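Local structure of alcohol dehydrogenase, zinc-containing (Thermotoga maritima, 1VJ0) at residues 52-57 with 364-369; 76-81 with 371-376; 56-61 with 147-152. The protein probably acts as a zinc-dependent alcohol dehydrogenase of the medium-chain dehydrogenase/reductase family, binding two zinc ions, one at a catalytic-type site and one at a structural-type site. One frame throughout, in Å; residues are numbered along the deposited sequence.

Contact 1. Residues 52-57 with 364-369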
loop_
_atom_site.group_PDB
_atom_site.type_symbol
_atom_site.label_atom_id
_atom_site.label_comp_id
_atom_site.label_asym_id
_atom_site.label_seq_id
_atom_site.Cartn_x
_atom_site.Cartn_y
_atom_site.Cartn_z
ATOM N N ALA A 52 17.609 -9.700 -31.376
ATOM C CA ALA A 52 16.192 -9.456 -31.542
ATOM C C ALA A 52 15.381 -10.670 -31.169
ATOM O O ALA A 52 15.482 -11.730 -31.823
ATOM C CB ALA A 52 15.861 -9.052 -32.975
ATOM N N GLY A 53 14.551 -10.559 -30.140
ATOM C CA GLY A 53 13.693 -11.668 -29.773
ATOM C C GLY A 53 12.536 -11.826 -30.727
ATOM O O GLY A 53 11.944 -10.840 -31.165
ATOM N N VAL A 54 12.209 -13.061 -31.044
ATOM C CA VAL A 54 10.986 -13.390 -31.763
ATOM C C VAL A 54 9.940 -13.816 -30.726
ATOM O O VAL A 54 10.113 -14.824 -30.034
ATOM C CB VAL A 54 11.235 -14.466 -32.824
ATOM C CG1 VAL A 54 9.980 -14.774 -33.606
ATOM C CG2 VAL A 54 12.305 -13.987 -33.780
ATOM N N CYS A 55 8.871 -13.024 -30.637
ATOM C CA CYS A 55 7.789 -13.219 -29.677
ATOM C C CYS A 55 6.631 -13.945 -30.282
ATOM O O CYS A 55 6.371 -13.858 -31.472
ATOM C CB CYS A 55 7.287 -11.871 -29.156
ATOM S SG CYS A 55 6.157 -12.107 -27.768
ATOM N N GLY A 56 5.896 -14.686 -29.470
ATOM C CA GLY A 56 4.751 -15.419 -30.008
ATOM C C GLY A 56 3.700 -14.503 -30.602
ATOM O O GLY A 56 2.976 -14.867 -31.533
ATOM N N SER A 57 3.603 -13.295 -30.065
ATOM C CA SER A 57 2.691 -12.296 -30.634
ATOM C C SER A 57 3.098 -11.804 -32.056
ATOM O O SER A 57 2.264 -11.255 -32.805
ATOM C CB SER A 57 2.547 -11.118 -29.664
ATOM O OG SER A 57 3.796 -10.455 -29.511
ATOM N N GLU A 364 7.979 -19.487 -38.109
ATOM C CA GLU A 364 7.496 -20.852 -38.289
ATOM C C GLU A 364 7.767 -21.701 -37.028
ATOM O O GLU A 364 6.867 -22.389 -36.527
ATOM C CB GLU A 364 8.133 -21.432 -39.537
ATOM C CG GLU A 364 7.796 -22.883 -39.797
ATOM C CD GLU A 364 8.794 -23.519 -40.750
ATOM O OE1 GLU A 364 8.794 -23.105 -41.942
ATOM O OE2 GLU A 364 9.588 -24.400 -40.277
ATOM N N LEU A 365 8.994 -21.613 -36.508
ATOM C CA LEU A 365 9.397 -22.354 -35.315
ATOM C C LEU A 365 8.583 -21.941 -34.095
ATOM O O LEU A 365 8.262 -22.752 -33.241
ATOM C CB LEU A 365 10.894 -22.136 -35.008
ATOM C CG LEU A 365 11.915 -22.744 -35.976
ATOM C CD1 LEU A 365 13.313 -22.273 -35.738
ATOM C CD2 LEU A 365 11.850 -24.234 -35.855
ATOM N N MET A 366 8.305 -20.658 -33.974
ATOM C CA MET A 366 7.549 -20.171 -32.834
ATOM C C MET A 366 6.092 -20.582 -32.983
ATOM O O MET A 366 5.447 -20.918 -32.009
ATOM C CB MET A 366 7.660 -18.657 -32.689
ATOM C CG MET A 366 9.026 -18.160 -32.277
ATOM S SD MET A 366 9.437 -18.752 -30.626
ATOM C CE MET A 366 8.311 -17.820 -29.627
ATOM N N GLU A 367 5.582 -20.580 -34.205
ATOM C CA GLU A 367 4.191 -20.980 -34.438
ATOM C C GLU A 367 3.982 -22.488 -34.247
ATOM O O GLU A 367 3.004 -22.904 -33.659
ATOM C CB GLU A 367 3.749 -20.608 -35.845
ATOM C CG GLU A 367 2.263 -20.835 -36.079
ATOM C CD GLU A 367 1.830 -20.404 -37.465
ATOM O OE1 GLU A 367 2.577 -20.709 -38.428
ATOM O OE2 GLU A 367 0.754 -19.761 -37.591
ATOM N N SER A 368 4.885 -23.297 -34.777
ATOM C CA SER A 368 4.807 -24.750 -34.603
ATOM C C SER A 368 5.088 -25.201 -33.176
ATOM O O SER A 368 4.751 -26.320 -32.817
ATOM C CB SER A 368 5.814 -25.429 -35.500
ATOM O OG SER A 368 7.095 -25.303 -34.936
ATOM N N ARG A 369 5.728 -24.329 -32.390
ATOM C CA ARG A 369 6.197 -24.591 -31.017
ATOM C C ARG A 369 7.365 -25.562 -30.955
ATOM O O ARG A 369 7.694 -26.096 -29.907
ATOM C CB ARG A 369 5.061 -24.996 -30.074
ATOM C CG ARG A 369 4.001 -23.935 -29.939
ATOM C CD ARG A 369 2.950 -24.292 -28.926
ATOM N NE ARG A 369 2.516 -23.117 -28.184
ATOM C CZ ARG A 369 2.049 -23.113 -26.923
ATOM N NH1 ARG A 369 1.921 -24.246 -26.204
ATOM N NH2 ARG A 369 1.699 -21.949 -26.380
#

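Contact 2. Residues 76-81 with 371-376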
loop_
_atom_site.group_PDB
_atom_site.type_symbol
_atom_site.label_atom_id
_atom_site.label_comp_id
_atom_site.label_asym_id
_atom_site.label_seq_id
_atom_site.Cartn_x
_atom_site.Cartn_y
_atom_site.Cartn_z
ATOM N N GLY A 76 9.352 -6.844 -34.552
ATOM C CA GLY A 76 10.402 -7.075 -33.566
ATOM C C GLY A 76 10.353 -5.978 -32.528
ATOM O O GLY A 76 10.759 -4.863 -32.807
ATOM N N HIS A 77 9.850 -6.292 -31.342
ATOM C CA HIS A 77 9.746 -5.312 -30.252
ATOM C C HIS A 77 10.633 -5.667 -29.044
ATOM O O HIS A 77 10.525 -5.057 -27.964
ATOM C CB HIS A 77 8.278 -5.168 -29.852
ATOM C CG HIS A 77 7.623 -6.454 -29.467
ATOM N ND1 HIS A 77 6.952 -7.251 -30.373
ATOM C CD2 HIS A 77 7.521 -7.076 -28.262
ATOM C CE1 HIS A 77 6.488 -8.325 -29.748
ATOM N NE2 HIS A 77 6.823 -8.243 -28.468
ATOM N N GLU A 78 11.483 -6.679 -29.222
ATOM C CA GLU A 78 12.405 -7.145 -28.196
ATOM C C GLU A 78 13.838 -7.003 -28.787
ATOM O O GLU A 78 14.240 -7.778 -29.678
ATOM C CB GLU A 78 12.129 -8.644 -27.919
ATOM C CG GLU A 78 10.768 -8.979 -27.270
ATOM C CD GLU A 78 10.404 -10.482 -27.269
ATOM O OE1 GLU A 78 11.238 -11.409 -27.090
ATOM O OE2 GLU A 78 9.243 -10.752 -27.461
ATOM N N GLY A 79 14.612 -6.059 -28.250
ATOM C CA GLY A 79 15.907 -5.735 -28.769
ATOM C C GLY A 79 16.989 -5.307 -27.785
ATOM O O GLY A 79 16.717 -4.772 -26.703
ATOM N N ALA A 80 18.221 -5.605 -28.158
ATOM C CA ALA A 80 19.408 -5.071 -27.476
ATOM C C ALA A 80 20.389 -4.731 -28.541
ATOM O O ALA A 80 20.444 -5.391 -29.582
ATOM C CB ALA A 80 19.986 -6.079 -26.522
ATOM N N GLY A 81 21.172 -3.693 -28.317
ATOM C CA GLY A 81 22.192 -3.345 -29.287
ATOM C C GLY A 81 23.249 -2.336 -28.822
ATOM O O GLY A 81 23.487 -2.133 -27.635
ATOM N N ALA A 371 10.168 -24.203 -31.276
ATOM C CA ALA A 371 11.001 -23.350 -30.434
ATOM C C ALA A 371 10.191 -22.885 -29.234
ATOM O O ALA A 371 8.971 -22.680 -29.339
ATOM C CB ALA A 371 11.511 -22.130 -31.222
ATOM N N LEU A 372 10.884 -22.687 -28.108
ATOM C CA LEU A 372 10.325 -22.009 -26.954
ATOM C C LEU A 372 10.553 -20.495 -27.124
ATOM O O LEU A 372 9.636 -19.701 -26.928
ATOM C CB LEU A 372 10.970 -22.530 -25.661
ATOM C CG LEU A 372 10.656 -21.920 -24.298
ATOM C CD1 LEU A 372 9.198 -21.910 -24.045
ATOM C CD2 LEU A 372 11.335 -22.702 -23.168
ATOM N N LYS A 373 11.793 -20.129 -27.455
ATOM C CA LYS A 373 12.167 -18.781 -27.805
ATOM C C LYS A 373 13.287 -18.779 -28.841
ATOM O O LYS A 373 14.287 -19.488 -28.698
ATOM C CB LYS A 373 12.622 -18.006 -26.537
ATOM C CG LYS A 373 12.772 -16.566 -26.743
ATOM C CD LYS A 373 11.425 -15.905 -26.659
ATOM C CE LYS A 373 11.465 -14.537 -27.190
ATOM N NZ LYS A 373 10.058 -14.121 -27.282
ATOM N N VAL A 374 13.083 -17.990 -29.890
ATOM C CA VAL A 374 14.101 -17.734 -30.908
ATOM C C VAL A 374 14.636 -16.325 -30.773
ATOM O O VAL A 374 13.866 -15.374 -30.613
ATOM C CB VAL A 374 13.541 -17.825 -32.329
ATOM C CG1 VAL A 374 14.694 -17.631 -33.374
ATOM C CG2 VAL A 374 12.810 -19.157 -32.545
ATOM N N ILE A 375 15.947 -16.218 -30.894
ATOM C CA ILE A 375 16.658 -14.965 -31.061
ATOM C C ILE A 375 17.225 -14.822 -32.483
ATOM O O ILE A 375 17.810 -15.752 -33.044
ATOM C CB ILE A 375 17.810 -14.900 -30.030
ATOM C CG1 ILE A 375 17.249 -15.047 -28.613
ATOM C CG2 ILE A 375 18.608 -13.587 -30.162
ATOM C CD1 ILE A 375 16.348 -13.934 -28.131
ATOM N N LEU A 376 17.051 -13.639 -33.074
ATOM C CA LEU A 376 17.608 -13.357 -34.400
ATOM C C LEU A 376 18.839 -12.501 -34.232
ATOM O O LEU A 376 18.905 -11.619 -33.363
ATOM C CB LEU A 376 16.605 -12.615 -35.296
ATOM C CG LEU A 376 15.333 -13.382 -35.682
ATOM C CD1 LEU A 376 14.304 -12.487 -36.332
ATOM C CD2 LEU A 376 15.693 -14.565 -36.591
#

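Contact 3. Residues 56-61 with 147-152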
loop_
_atom_site.group_PDB
_atom_site.type_symbol
_atom_site.label_atom_id
_atom_site.label_comp_id
_atom_site.label_asym_id
_atom_site.label_seq_id
_atom_site.Cartn_x
_atom_site.Cartn_y
_atom_site.Cartn_z
ATOM N N GLY A 56 5.896 -14.686 -29.470
ATOM C CA GLY A 56 4.751 -15.419 -30.008
ATOM C C GLY A 56 3.700 -14.503 -30.602
ATOM O O GLY A 56 2.976 -14.867 -31.533
ATOM N N SER A 57 3.603 -13.295 -30.065
ATOM C CA SER A 57 2.691 -12.296 -30.634
ATOM C C SER A 57 3.098 -11.804 -32.056
ATOM O O SER A 57 2.264 -11.255 -32.805
ATOM C CB SER A 57 2.547 -11.118 -29.664
ATOM O OG SER A 57 3.796 -10.455 -29.511
ATOM N N ASP A 58 4.370 -11.992 -32.426
ATOM C CA ASP A 58 4.838 -11.654 -33.769
ATOM C C ASP A 58 4.106 -12.535 -34.799
ATOM O O ASP A 58 3.784 -12.071 -35.888
ATOM C CB ASP A 58 6.365 -11.791 -33.888
ATOM C CG ASP A 58 7.116 -10.814 -33.022
ATOM O OD1 ASP A 58 6.511 -9.785 -32.618
ATOM O OD2 ASP A 58 8.340 -10.944 -32.756
ATOM N N VAL A 59 3.827 -13.784 -34.428
ATOM C CA VAL A 59 3.105 -14.694 -35.279
ATOM C C VAL A 59 1.705 -14.184 -35.585
ATOM O O VAL A 59 1.289 -14.155 -36.733
ATOM C CB VAL A 59 3.028 -16.113 -34.655
ATOM C CG1 VAL A 59 2.095 -16.998 -35.450
ATOM C CG2 VAL A 59 4.437 -16.726 -34.571
ATOM N N HIS A 60 1.007 -13.753 -34.556
ATOM C CA HIS A 60 -0.324 -13.229 -34.719
ATOM C C HIS A 60 -0.362 -11.971 -35.559
ATOM O O HIS A 60 -1.244 -11.824 -36.405
ATOM C CB HIS A 60 -0.951 -13.036 -33.346
ATOM C CG HIS A 60 -0.982 -14.317 -32.568
ATOM N ND1 HIS A 60 -0.209 -14.525 -31.440
ATOM C CD2 HIS A 60 -1.605 -15.493 -32.820
ATOM C CE1 HIS A 60 -0.400 -15.760 -31.003
ATOM N NE2 HIS A 60 -1.238 -16.370 -31.827
ATOM N N MET A 61 0.628 -11.113 -35.365
ATOM C CA MET A 61 0.759 -9.914 -36.169
ATOM C C MET A 61 1.039 -10.268 -37.630
ATOM O O MET A 61 0.415 -9.716 -38.524
ATOM C CB MET A 61 1.862 -9.016 -35.595
ATOM C CG MET A 61 1.560 -8.333 -34.222
ATOM S SD MET A 61 3.067 -7.500 -33.664
ATOM C CE MET A 61 3.224 -8.073 -31.975
ATOM N N GLY A 147 11.580 -1.154 -35.899
ATOM C CA GLY A 147 11.427 -2.488 -35.357
ATOM C C GLY A 147 12.777 -3.194 -35.291
ATOM O O GLY A 147 13.733 -2.724 -35.889
ATOM N N CYS A 148 12.843 -4.303 -34.545
ATOM C CA CYS A 148 14.110 -4.952 -34.268
ATOM C C CYS A 148 14.539 -6.029 -35.271
ATOM O O CYS A 148 15.676 -6.485 -35.199
ATOM C CB CYS A 148 14.065 -5.567 -32.868
ATOM S SG CYS A 148 13.888 -4.297 -31.596
ATOM N N TYR A 149 13.637 -6.447 -36.187
ATOM C CA TYR A 149 14.007 -7.393 -37.248
ATOM C C TYR A 149 14.751 -6.616 -38.346
ATOM O O TYR A 149 14.314 -6.536 -39.524
ATOM C CB TYR A 149 12.797 -8.060 -37.881
ATOM C CG TYR A 149 11.962 -9.054 -37.077
ATOM C CD1 TYR A 149 12.023 -9.148 -35.694
ATOM C CD2 TYR A 149 11.080 -9.908 -37.757
ATOM C CE1 TYR A 149 11.184 -10.035 -34.997
ATOM C CE2 TYR A 149 10.262 -10.764 -37.093
ATOM C CZ TYR A 149 10.328 -10.842 -35.708
ATOM O OH TYR A 149 9.488 -11.702 -35.060
ATOM N N SER A 150 15.927 -6.135 -37.963
ATOM C CA SER A 150 16.661 -5.177 -38.723
ATOM C C SER A 150 18.100 -5.162 -38.198
ATOM O O SER A 150 18.405 -5.560 -37.049
ATOM C CB SER A 150 16.000 -3.791 -38.521
ATOM O OG SER A 150 16.652 -2.775 -39.234
ATOM N N SER A 151 18.985 -4.680 -39.039
ATOM C CA SER A 151 20.391 -4.486 -38.701
ATOM C C SER A 151 20.501 -3.342 -37.706
ATOM O O SER A 151 21.393 -3.366 -36.840
ATOM C CB SER A 151 21.202 -4.179 -39.977
ATOM O OG SER A 151 20.716 -3.003 -40.640
ATOM N N HIS A 152 19.580 -2.385 -37.833
ATOM C CA HIS A 152 19.583 -1.147 -37.045
ATOM C C HIS A 152 18.184 -0.747 -36.690
ATOM O O HIS A 152 17.221 -1.083 -37.408
ATOM C CB HIS A 152 20.247 -0.002 -37.840
ATOM C CG HIS A 152 21.696 -0.251 -38.144
ATOM N ND1 HIS A 152 22.104 -0.997 -39.229
ATOM C CD2 HIS A 152 22.826 0.149 -37.508
ATOM C CE1 HIS A 152 23.428 -1.086 -39.225
ATOM N NE2 HIS A 152 23.890 -0.416 -38.179
#

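Contact 1. Residues 52-57 with 364-369
Met366 reaches out from helix 359-368 and lays its side chain along Val54, with its tip just short of Gly56. CB points at the strand but stays behind the contact, and the touching starts at CG. With CG beside the backbone N (chi1 -69°), this methylene comes up against one branch of Val54, CG1 to CG 3.8 Å; the two side chains run alongside each other in opposite senses. The chain then bends twice, at chi2 and again at chi3. The first bend takes SD to 4.0 Å from Val54 O, and the second turns CE in over the backbone, where it lies 3.5 Å from the same Val54 O. The methyl also comes 4.0 Å from Gly56 N, resting on the turn that links strand 45-54 to helix 56-62. That turn belongs to the GroES-like domain of the zinc-containing dehydrogenases and carries Cys55, a ligand of the zinc shared with His77, Glu78 and Cys178. The cysteine is also the N-cap of helix 56-62: SG takes a weak bond from Ser57 N at 3.6 Å. The methionine methyl lies near the Cys55 backbone, while SG is turned to the zinc. Val54 O, beneath the methyl, is a hydrogen-bond acceptor for Lys373 NZ, and Val54 also packs on Ala362 and Leu363 of the methionine's helix.

Contact 2. Residues 76-81 with 371-376
In the catalytic-type zinc site of this dehydrogenase, a metal ligand, Glu78, forms a salt bridge with Lys373. Glu78 lies near the start of strand 78-86 and Lys373 just ahead of strand 374-377. These strands are not neighbours: strand 45-54 runs between them and pairs antiparallel with both. This explains why the closest CA atoms of the two segments, those of Glu78 and Ile375, are still 9.4 Å apart, and why the link has to be made by two long side chains that meet head-on. Glu78 sends its chain out extended beyond CG and ends near the zinc. Lys373 starts with CG anti to its N (chi1 -169°), bends once at chi2 (81°) and then runs straight, which carries the ammonium across to the carboxylate. NZ leans mainly on Glu78 OE1, donating to it at 3.0 Å on the syn lone pair, the side facing the other oxygen. The last methylene follows it in, with Lys373 CE 3.1 Å from Glu78 OE1. A weak and less certain bond reaches from NZ to OE2, the oxygen turned to the metal. NZ is shared with Val54 O, its strongest polar partner and the carbonyl just before the zinc ligand Cys55, and the lysine therefore ties two ligand-bearing elements together. Its positive charge probably offsets part of the negative charge gathered round the metal by the cysteines and the glutamate. A glutamate at the catalytic-type zinc backed by a basic residue, an arginine in horse liver alcohol dehydrogenase, recurs among zinc-dependent medium-chain dehydrogenases; here the glutamate binds the metal directly and the lysine belongs to the second shell.

Contact 3. Residues 56-61 with 147-152
The phenol of Tyr149 meets the carboxylate of Asp58 from above its plane rather than within it: OH donates to OD2 at 2.7 Å, from a direction 44° out of that plane. The bond is short even so, and carboxylate and ring stand almost perpendicular, their planes 83° apart. The two side chains reach toward each other, Asp58 from helix 56-62 and Tyr149 from the loop before strand 152-155. With chi1 at -69°, the tyrosine CG sits beside the backbone N and the ring is directed at the helix; Tyr149 OH also lies 3.3 Å from Asp58 CB. The backbone at Tyr149 is the centre of an inverse gamma turn, and Val54 and Leu363 pack against the side chain. OD2 accepts a second bond from Cys55 N, which leaves this buried oxygen gripped by two donors. The other oxygen, OD1, lies against the imidazole of the zinc ligand His77. A phenylalanine in place of Tyr149 would probably leave Asp58 OD2 with one donor fewer and the carboxylate less firmly held beside His77. Further along the loop, Ser150 OG donates to His152 O at 2.6 Å, in the carbonyl plane and on a lone pair. An aspartate three residues after the zinc cysteine, in touch with both the zinc histidine and the helix start, is typical of the second shell of the catalytic zinc site in medium-chain alcohol dehydrogenases.

How the contacts relate
All three contacts crowd round one zinc, their centres 8 to 9 Å apart. Contact 1 supplies Cys55 and contact 2 supplies His77 and Glu78; contact 3 stands one shell further out, the Asp58 side chain about 6 Å from the metal at its nearest atoms. Strand 45-54 joins contacts 1 and 2, with Gly53 N 2.8 Å from Glu78 O on one edge and Ala52 O 2.8 Å from Leu376 N on the other. Val54 joins contacts 1 and 3, its CG1 3.4 Å from Tyr149 OH, and the two share Gly56 and Ser57. Between contacts 2 and 3, Gly76 O and Cys148 N are 2.8 Å apart, and His77 CE1 lies 3.2 Å from Asp58 OD1.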